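Long-range contacts in serpin (PDB 5HGC), which belongs to the serpin family, whose members commonly inhibit serine proteases, and binds a cortisol-type steroid in a pocket: residues 192-197 with 350-355; 220-225 with 246-251. All coordinates share one frame; numbering follows the deposited sequence.

Contact 1: 192-197 with 350-355; sequences EFFVDA and EFSHPF
The end of strand 189-194 runs beside the irregular turn between strands 348-350 and 355-361, with Phe193 and Ser352 4.5 Å apart at their CA atoms and a single direct backbone hydrogen bond between the segments. In it Phe194 N points almost straight at Ser352 O (2.8 Å, 171° at the hydrogen), in the carbonyl plane; the same oxygen takes a CA-H...O contact from Phe193 CA. CG of Phe193 stands anti to the backbone N (chi1 -171°), which lays one ring face over Ser352 C and His353 CA. Its tip drives further in, CZ reaching His353 O at 3.1 Å, and CE2 meets the edge of the Phe355 ring at CE1 (3.8 Å). An alanine at Phe193 would remove the ring and probably loosen the 350-355 turn by stripping the apolar cover from its peptides. Pro354 sets CD 3.4 Å from Phe194 O. At the other end a water donates to both Glu192 O and Glu350 OE2, the latter also salt-bridged to Arg191. His353 keeps CB against Phe194 O, while its ring bonds through NE2 to Pro240 O. Across the segments the direct polar link is one nearly straight backbone bond, supplemented by a water bridge, while the aromatic ring covers the turn's peptide backbone.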
ATOM      1  N   GLU A 192       8.598   8.887 -24.793  1.00 38.66           N
ATOM      2  CA  GLU A 192       7.885   7.705 -25.081  1.00 43.01           C
ATOM      3  C   GLU A 192       8.060   6.683 -23.992  1.00 45.92           C
ATOM      4  O   GLU A 192       9.163   6.514 -23.473  1.00 48.72           O
ATOM      5  CB  GLU A 192       8.364   7.139 -26.404  1.00 48.90           C
ATOM      6  CG  GLU A 192       7.675   7.784 -27.595  1.00 59.09           C
ATOM      7  CD  GLU A 192       8.071   7.161 -28.922  1.00 67.95           C
ATOM      8  OE1 GLU A 192       9.034   6.336 -28.977  1.00 66.22           O
ATOM      9  OE2 GLU A 192       7.408   7.526 -29.917  1.00 64.83           O
ATOM     10  N   PHE A 193       6.959   5.988 -23.677  1.00 41.71           N
ATOM     11  CA  PHE A 193       6.935   4.916 -22.705  1.00 36.41           C
ATOM     12  C   PHE A 193       6.425   3.696 -23.430  1.00 37.79           C
ATOM     13  O   PHE A 193       5.369   3.745 -24.083  1.00 45.49           O
ATOM     14  CB  PHE A 193       6.021   5.281 -21.494  1.00 34.18           C
ATOM     15  CG  PHE A 193       6.117   4.302 -20.363  1.00 31.51           C
ATOM     16  CD1 PHE A 193       5.456   3.066 -20.423  1.00 28.35           C
ATOM     17  CD2 PHE A 193       6.902   4.591 -19.241  1.00 31.68           C
ATOM     18  CE1 PHE A 193       5.588   2.120 -19.416  1.00 29.42           C
ATOM     19  CE2 PHE A 193       7.041   3.639 -18.226  1.00 33.99           C
ATOM     20  CZ  PHE A 193       6.371   2.409 -18.308  1.00 31.66           C
ATOM     21  N   PHE A 194       7.136   2.583 -23.274  1.00 40.78           N
ATOM     22  CA  PHE A 194       6.861   1.368 -24.036  1.00 43.97           C
ATOM     23  C   PHE A 194       6.142   0.366 -23.170  1.00 44.86           C
ATOM     24  O   PHE A 194       6.760  -0.363 -22.418  1.00 47.79           O
ATOM     25  CB  PHE A 194       8.137   0.822 -24.770  1.00 48.59           C
ATOM     26  CG  PHE A 194       8.892   1.919 -25.518  1.00 55.55           C
ATOM     27  CD1 PHE A 194       8.422   2.392 -26.770  1.00 56.12           C
ATOM     28  CD2 PHE A 194      10.003   2.580 -24.918  1.00 56.32           C
ATOM     29  CE1 PHE A 194       9.060   3.466 -27.421  1.00 56.68           C
ATOM     30  CE2 PHE A 194      10.635   3.646 -25.571  1.00 58.57           C
ATOM     31  CZ  PHE A 194      10.164   4.084 -26.827  1.00 57.81           C
ATOM     32  N   VAL A 195       4.816   0.363 -23.299  1.00 44.46           N
ATOM     33  CA  VAL A 195       3.938  -0.555 -22.597  1.00 41.02           C
ATOM     34  C   VAL A 195       4.065  -2.038 -23.003  1.00 49.35           C
ATOM     35  O   VAL A 195       4.207  -2.884 -22.095  1.00 49.89           O
ATOM     36  CB  VAL A 195       2.469  -0.081 -22.688  1.00 39.55           C
ATOM     37  CG1 VAL A 195       1.558  -0.951 -21.835  1.00 37.09           C
ATOM     38  CG2 VAL A 195       2.323   1.381 -22.265  1.00 35.04           C
ATOM     39  N   ASP A 196       4.069  -2.361 -24.321  1.00 65.88           N
ATOM     40  CA  ASP A 196       3.691  -3.745 -24.861  1.00 72.85           C
ATOM     41  C   ASP A 196       4.642  -4.708 -25.667  1.00 78.81           C
ATOM     42  O   ASP A 196       4.700  -5.913 -25.367  1.00 82.44           O
ATOM     43  CB  ASP A 196       2.370  -3.650 -25.645  1.00 74.58           C
ATOM     44  CG  ASP A 196       1.224  -4.267 -24.928  1.00 78.19           C
ATOM     45  OD1 ASP A 196       1.432  -5.224 -24.156  1.00 86.32           O
ATOM     46  OD2 ASP A 196       0.094  -3.808 -25.146  1.00 88.65           O
ATOM     47  N   ALA A 197       5.270  -4.257 -26.748  1.00 75.11           N
ATOM     48  CA  ALA A 197       4.906  -3.038 -27.409  1.00 77.12           C
ATOM     49  C   ALA A 197       4.258  -3.405 -28.749  1.00 77.26           C
ATOM     50  O   ALA A 197       4.863  -3.320 -29.810  1.00 62.95           O
ATOM     51  CB  ALA A 197       6.081  -2.052 -27.528  1.00 83.39           C
ATOM     52  N   GLU A 350      16.617   5.187 -17.578  1.00 31.53           N
ATOM     53  CA  GLU A 350      15.370   5.770 -18.035  1.00 35.03           C
ATOM     54  C   GLU A 350      14.187   4.827 -17.786  1.00 32.92           C
ATOM     55  O   GLU A 350      14.123   3.750 -18.344  1.00 31.89           O
ATOM     56  CB  GLU A 350      15.479   6.172 -19.501  1.00 40.31           C
ATOM     57  CG  GLU A 350      14.143   6.633 -20.048  1.00 53.63           C
ATOM     58  CD  GLU A 350      14.224   7.321 -21.388  1.00 59.60           C
ATOM     59  OE1 GLU A 350      15.115   6.951 -22.202  1.00 65.03           O
ATOM     60  OE2 GLU A 350      13.373   8.226 -21.590  1.00 55.77           O
ATOM     61  N   PHE A 351      13.266   5.211 -16.914  1.00 30.26           N
ATOM     62  CA  PHE A 351      12.136   4.325 -16.623  1.00 29.02           C
ATOM     63  C   PHE A 351      11.108   4.556 -17.711  1.00 30.11           C
ATOM     64  O   PHE A 351      10.240   5.422 -17.613  1.00 34.52           O
ATOM     65  CB  PHE A 351      11.599   4.623 -15.227  1.00 25.40           C
ATOM     66  CG  PHE A 351      12.429   4.016 -14.139  1.00 24.54           C
ATOM     67  CD1 PHE A 351      13.654   4.622 -13.741  1.00 23.59           C
ATOM     68  CD2 PHE A 351      12.024   2.821 -13.528  1.00 21.17           C
ATOM     69  CE1 PHE A 351      14.457   4.044 -12.757  1.00 22.28           C
ATOM     70  CE2 PHE A 351      12.817   2.257 -12.537  1.00 24.06           C
ATOM     71  CZ  PHE A 351      14.043   2.845 -12.151  1.00 23.02           C
ATOM     72  N   SER A 352      11.257   3.841 -18.803  1.00 30.26           N
ATOM     73  CA  SER A 352      10.438   4.149 -19.947  1.00 31.40           C
ATOM     74  C   SER A 352       9.807   2.868 -20.450  1.00 30.13           C
ATOM     75  O   SER A 352       9.269   2.810 -21.531  1.00 34.20           O
ATOM     76  CB  SER A 352      11.264   4.848 -21.025  1.00 30.14           C
ATOM     77  OG  SER A 352      12.209   3.933 -21.532  1.00 31.53           O
ATOM     78  N   HIS A 353       9.927   1.826 -19.671  1.00 30.60           N
ATOM     79  CA  HIS A 353       9.137   0.656 -19.910  1.00 35.47           C
ATOM     80  C   HIS A 353       8.598   0.154 -18.516  1.00 38.26           C
ATOM     81  O   HIS A 353       8.896   0.785 -17.484  1.00 36.67           O
ATOM     82  CB  HIS A 353       9.914  -0.333 -20.780  1.00 37.18           C
ATOM     83  CG  HIS A 353      11.140  -0.875 -20.143  1.00 44.26           C
ATOM     84  ND1 HIS A 353      12.371  -0.272 -20.277  1.00 45.82           N
ATOM     85  CD2 HIS A 353      11.330  -1.961 -19.348  1.00 54.85           C
ATOM     86  CE1 HIS A 353      13.275  -0.965 -19.601  1.00 54.91           C
ATOM     87  NE2 HIS A 353      12.673  -1.998 -19.028  1.00 58.55           N
ATOM     88  N   PRO A 354       7.769  -0.907 -18.466  1.00 38.91           N
ATOM     89  CA  PRO A 354       7.144  -1.175 -17.167  1.00 38.28           C
ATOM     90  C   PRO A 354       8.125  -1.444 -16.020  1.00 35.96           C
ATOM     91  O   PRO A 354       9.169  -2.090 -16.221  1.00 34.49           O
ATOM     92  CB  PRO A 354       6.299  -2.434 -17.443  1.00 40.75           C
ATOM     93  CG  PRO A 354       5.997  -2.341 -18.895  1.00 43.08           C
ATOM     94  CD  PRO A 354       7.317  -1.887 -19.463  1.00 41.83           C
ATOM     95  N   PHE A 355       7.750  -0.951 -14.831  1.00 33.36           N
ATOM     96  CA  PHE A 355       8.593  -0.972 -13.624  1.00 29.71           C
ATOM     97  C   PHE A 355       7.768  -1.094 -12.346  1.00 30.17           C
ATOM     98  O   PHE A 355       6.583  -0.794 -12.352  1.00 33.97           O
ATOM     99  CB  PHE A 355       9.398   0.316 -13.577  1.00 24.94           C
ATOM    100  CG  PHE A 355       8.554   1.564 -13.457  1.00 24.20           C
ATOM    101  CD1 PHE A 355       8.010   2.180 -14.601  1.00 21.62           C
ATOM    102  CD2 PHE A 355       8.343   2.166 -12.176  1.00 21.82           C
ATOM    103  CE1 PHE A 355       7.234   3.318 -14.493  1.00 21.40           C
ATOM    104  CE2 PHE A 355       7.620   3.350 -12.079  1.00 23.41           C
ATOM    105  CZ  PHE A 355       7.058   3.920 -13.234  1.00 24.10           C
TER
HETATM  106  O   HOH W   1      11.687   7.939 -23.989  1.00 47.82           O

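Contact 2: 220-225 with 246-251; sequences LSCTVV and KQLEQT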
ATOM      1  N   LEU A 220      18.119 -11.239 -11.133  1.00 41.85           N
ATOM      2  CA  LEU A 220      16.798 -10.804 -11.484  1.00 36.83           C
ATOM      3  C   LEU A 220      16.683  -9.950 -12.721  1.00 37.47           C
ATOM      4  O   LEU A 220      15.568  -9.740 -13.218  1.00 41.02           O
ATOM      5  CB  LEU A 220      16.057 -10.221 -10.283  1.00 36.82           C
ATOM      6  CG  LEU A 220      15.867 -11.195  -9.117  1.00 37.33           C
ATOM      7  CD1 LEU A 220      15.102 -10.496  -8.023  1.00 36.25           C
ATOM      8  CD2 LEU A 220      15.097 -12.431  -9.531  1.00 38.72           C
ATOM      9  N   SER A 221      17.814  -9.469 -13.244  1.00 37.75           N
ATOM     10  CA  SER A 221      17.828  -8.650 -14.482  1.00 33.45           C
ATOM     11  C   SER A 221      17.082  -7.328 -14.305  1.00 32.24           C
ATOM     12  O   SER A 221      16.299  -6.884 -15.187  1.00 33.45           O
ATOM     13  CB  SER A 221      17.277  -9.437 -15.681  1.00 35.33           C
ATOM     14  OG  SER A 221      17.600 -10.816 -15.558  1.00 37.46           O
ATOM     15  N   CYS A 222      17.380  -6.689 -13.173  1.00 31.56           N
ATOM     16  CA  CYS A 222      16.678  -5.505 -12.676  1.00 32.15           C
ATOM     17  C   CYS A 222      17.622  -4.402 -12.352  1.00 28.68           C
ATOM     18  O   CYS A 222      18.588  -4.622 -11.613  1.00 29.85           O
ATOM     19  CB  CYS A 222      16.071  -5.824 -11.311  1.00 36.00           C
ATOM     20  SG  CYS A 222      14.612  -6.765 -11.451  1.00 52.09           S
ATOM     21  N   THR A 223      17.284  -3.200 -12.771  1.00 26.59           N
ATOM     22  CA  THR A 223      17.983  -2.042 -12.285  1.00 24.72           C
ATOM     23  C   THR A 223      17.164  -1.526 -11.128  1.00 23.55           C
ATOM     24  O   THR A 223      15.985  -1.406 -11.262  1.00 21.34           O
ATOM     25  CB  THR A 223      18.115  -1.014 -13.406  1.00 26.54           C
ATOM     26  OG1 THR A 223      18.870  -1.606 -14.465  1.00 31.55           O
ATOM     27  CG2 THR A 223      18.837   0.208 -12.943  1.00 26.97           C
ATOM     28  N   VAL A 224      17.804  -1.248  -9.989  1.00 24.64           N
ATOM     29  CA  VAL A 224      17.162  -0.693  -8.797  1.00 21.47           C
ATOM     30  C   VAL A 224      17.687   0.711  -8.556  1.00 23.62           C
ATOM     31  O   VAL A 224      18.895   0.883  -8.436  1.00 26.13           O
ATOM     32  CB  VAL A 224      17.425  -1.567  -7.541  1.00 21.14           C
ATOM     33  CG1 VAL A 224      16.658  -1.024  -6.307  1.00 19.01           C
ATOM     34  CG2 VAL A 224      17.067  -3.033  -7.828  1.00 18.66           C
ATOM     35  N   VAL A 225      16.792   1.702  -8.482  1.00 22.07           N
ATOM     36  CA  VAL A 225      17.167   3.031  -8.076  1.00 23.66           C
ATOM     37  C   VAL A 225      16.314   3.407  -6.873  1.00 26.61           C
ATOM     38  O   VAL A 225      15.079   3.216  -6.879  1.00 29.60           O
ATOM     39  CB  VAL A 225      16.995   4.043  -9.227  1.00 23.62           C
ATOM     40  CG1 VAL A 225      17.272   5.452  -8.765  1.00 21.17           C
ATOM     41  CG2 VAL A 225      17.960   3.708 -10.375  1.00 25.03           C
ATOM     42  N   LYS A 246       7.557 -11.041 -15.413  1.00 47.31           N
ATOM     43  CA  LYS A 246       6.851 -12.242 -14.856  1.00 49.30           C
ATOM     44  C   LYS A 246       7.752 -12.867 -13.796  1.00 46.40           C
ATOM     45  O   LYS A 246       7.318 -13.167 -12.671  1.00 47.47           O
ATOM     46  CB  LYS A 246       6.367 -13.288 -15.924  1.00 43.43           C
ATOM     47  N   GLN A 247       9.027 -12.976 -14.136  1.00 43.06           N
ATOM     48  CA  GLN A 247      10.001 -13.623 -13.264  1.00 45.85           C
ATOM     49  C   GLN A 247      10.208 -12.854 -11.930  1.00 41.21           C
ATOM     50  O   GLN A 247      10.210 -13.469 -10.846  1.00 41.28           O
ATOM     51  CB  GLN A 247      11.304 -13.832 -14.048  1.00 48.15           C
ATOM     52  CG  GLN A 247      12.198 -14.962 -13.541  1.00 66.45           C
ATOM     53  CD  GLN A 247      13.488 -14.484 -12.864  1.00 70.94           C
ATOM     54  OE1 GLN A 247      14.199 -13.583 -13.378  1.00 66.55           O
ATOM     55  NE2 GLN A 247      13.817 -15.115 -11.712  1.00 66.32           N
ATOM     56  N   LEU A 248      10.367 -11.523 -12.036  1.00 35.26           N
ATOM     57  CA  LEU A 248      10.458 -10.621 -10.899  1.00 34.20           C
ATOM     58  C   LEU A 248       9.219 -10.716  -9.971  1.00 37.43           C
ATOM     59  O   LEU A 248       9.386 -10.933  -8.749  1.00 36.62           O
ATOM     60  CB  LEU A 248      10.627  -9.193 -11.386  1.00 30.90           C
ATOM     61  CG  LEU A 248      10.667  -8.115 -10.298  1.00 29.02           C
ATOM     62  CD1 LEU A 248      11.829  -8.314  -9.319  1.00 27.07           C
ATOM     63  CD2 LEU A 248      10.766  -6.770 -10.982  1.00 29.24           C
ATOM     64  N   GLU A 249       8.013 -10.559 -10.554  1.00 34.58           N
ATOM     65  CA  GLU A 249       6.724 -10.834  -9.862  1.00 42.46           C
ATOM     66  C   GLU A 249       6.722 -12.109  -9.023  1.00 45.50           C
ATOM     67  O   GLU A 249       6.337 -12.056  -7.860  1.00 48.24           O
ATOM     68  CB  GLU A 249       5.554 -10.951 -10.837  1.00 38.24           C
ATOM     69  CG  GLU A 249       5.195  -9.662 -11.516  1.00 40.03           C
ATOM     70  CD  GLU A 249       4.183  -9.851 -12.639  1.00 43.70           C
ATOM     71  OE1 GLU A 249       3.825 -11.001 -13.005  1.00 46.17           O
ATOM     72  OE2 GLU A 249       3.726  -8.816 -13.158  1.00 42.13           O
ATOM     73  N   GLN A 250       7.147 -13.235  -9.606  1.00 49.38           N
ATOM     74  CA  GLN A 250       7.039 -14.546  -8.946  1.00 55.05           C
ATOM     75  C   GLN A 250       8.067 -14.771  -7.837  1.00 49.18           C
ATOM     76  O   GLN A 250       7.934 -15.676  -7.036  1.00 59.26           O
ATOM     77  CB  GLN A 250       7.130 -15.697  -9.960  1.00 61.71           C
ATOM     78  CG  GLN A 250       5.901 -15.936 -10.845  1.00 64.77           C
ATOM     79  CD  GLN A 250       6.253 -16.570 -12.228  1.00 72.97           C
ATOM     80  OE1 GLN A 250       7.377 -17.082 -12.477  1.00 65.06           O
ATOM     81  NE2 GLN A 250       5.298 -16.502 -13.141  1.00 66.59           N
ATOM     82  N   THR A 251       9.098 -13.956  -7.790  1.00 48.79           N
ATOM     83  CA  THR A 251      10.201 -14.139  -6.846  1.00 42.46           C
ATOM     84  C   THR A 251      10.105 -13.120  -5.733  1.00 39.32           C
ATOM     85  O   THR A 251      10.576 -13.374  -4.631  1.00 40.18           O
ATOM     86  CB  THR A 251      11.515 -13.797  -7.581  1.00 45.56           C
ATOM     87  OG1 THR A 251      11.484 -14.419  -8.857  1.00 51.06           O
ATOM     88  CG2 THR A 251      12.829 -14.133  -6.777  1.00 42.21           C
TER
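A short helix packed beside the turn of a beta hairpin makes this contact: strands 211-217 and 222-228 form the hairpin, and helix 245-251 supplies the opposing side chains. At the turn Ser221 and Cys222 both face Asp217 in a G1 beta bulge, with Ser221 in the left-handed region of the backbone (phi 64°, psi 46°), the conformation expected at the first position of such a bulge. Leu220, just before it, carries most of the contact. Its CG sits anti to the carbonyl carbon and beside the backbone N (chi1 -60°), and the two methyls divide the helix surface between them. CD2 is 3.7 Å from Gln247 NE2, the two side chains crossing at about a right angle, and it meets Thr251 CG2 tip to tip at 4.0 Å. CD1 faces Leu248 CD1 at 4.1 Å, again with the side chains crossed. Cys222 points toward the helix, and its SG rests against both methyls of Leu248, 3.8 Å from CD1 and 3.9 Å from CD2. No hydrogen bond joins the segments; they meet by van der Waals contact, mostly apolar, with the Gln247 amide at its margin. The hydroxyl of Thr251 is instead turned back on its own helix, OG1 donating to Gln247 O at 2.5 Å from above the carbonyl plane, which leaves CG2 directed at Leu220. Around this interface, strand 233-240 lends Val238 to both Cys222 and Leu248, while helix 254-263 closes in with Thr256 against Leu220 and Trp260 against Leu248.

In the fold
Read from the N terminus, the first contact segment the chain reaches is 192-197, at the end of strand 189-194, whose partner 350-355 follows after another 152 residues. Inside that long loop lies contact 2, a much shorter closure in which the chain leaves the hairpin turn into strand 222-228, runs back through strand 233-240 and returns as helix 245-251. The two are therefore nested, and their centres are 15 Å apart. They also touch lightly, Phe351 CE1 packing against Val225 CG2 at 4.3 Å. Contact 1 joins the end of strand 189-194 to the connection entering strand 355-361, whereas contact 2 sets a helix against the hairpin; strand 233-240, which pairs with both 222-228 and 355-361, links the two regions.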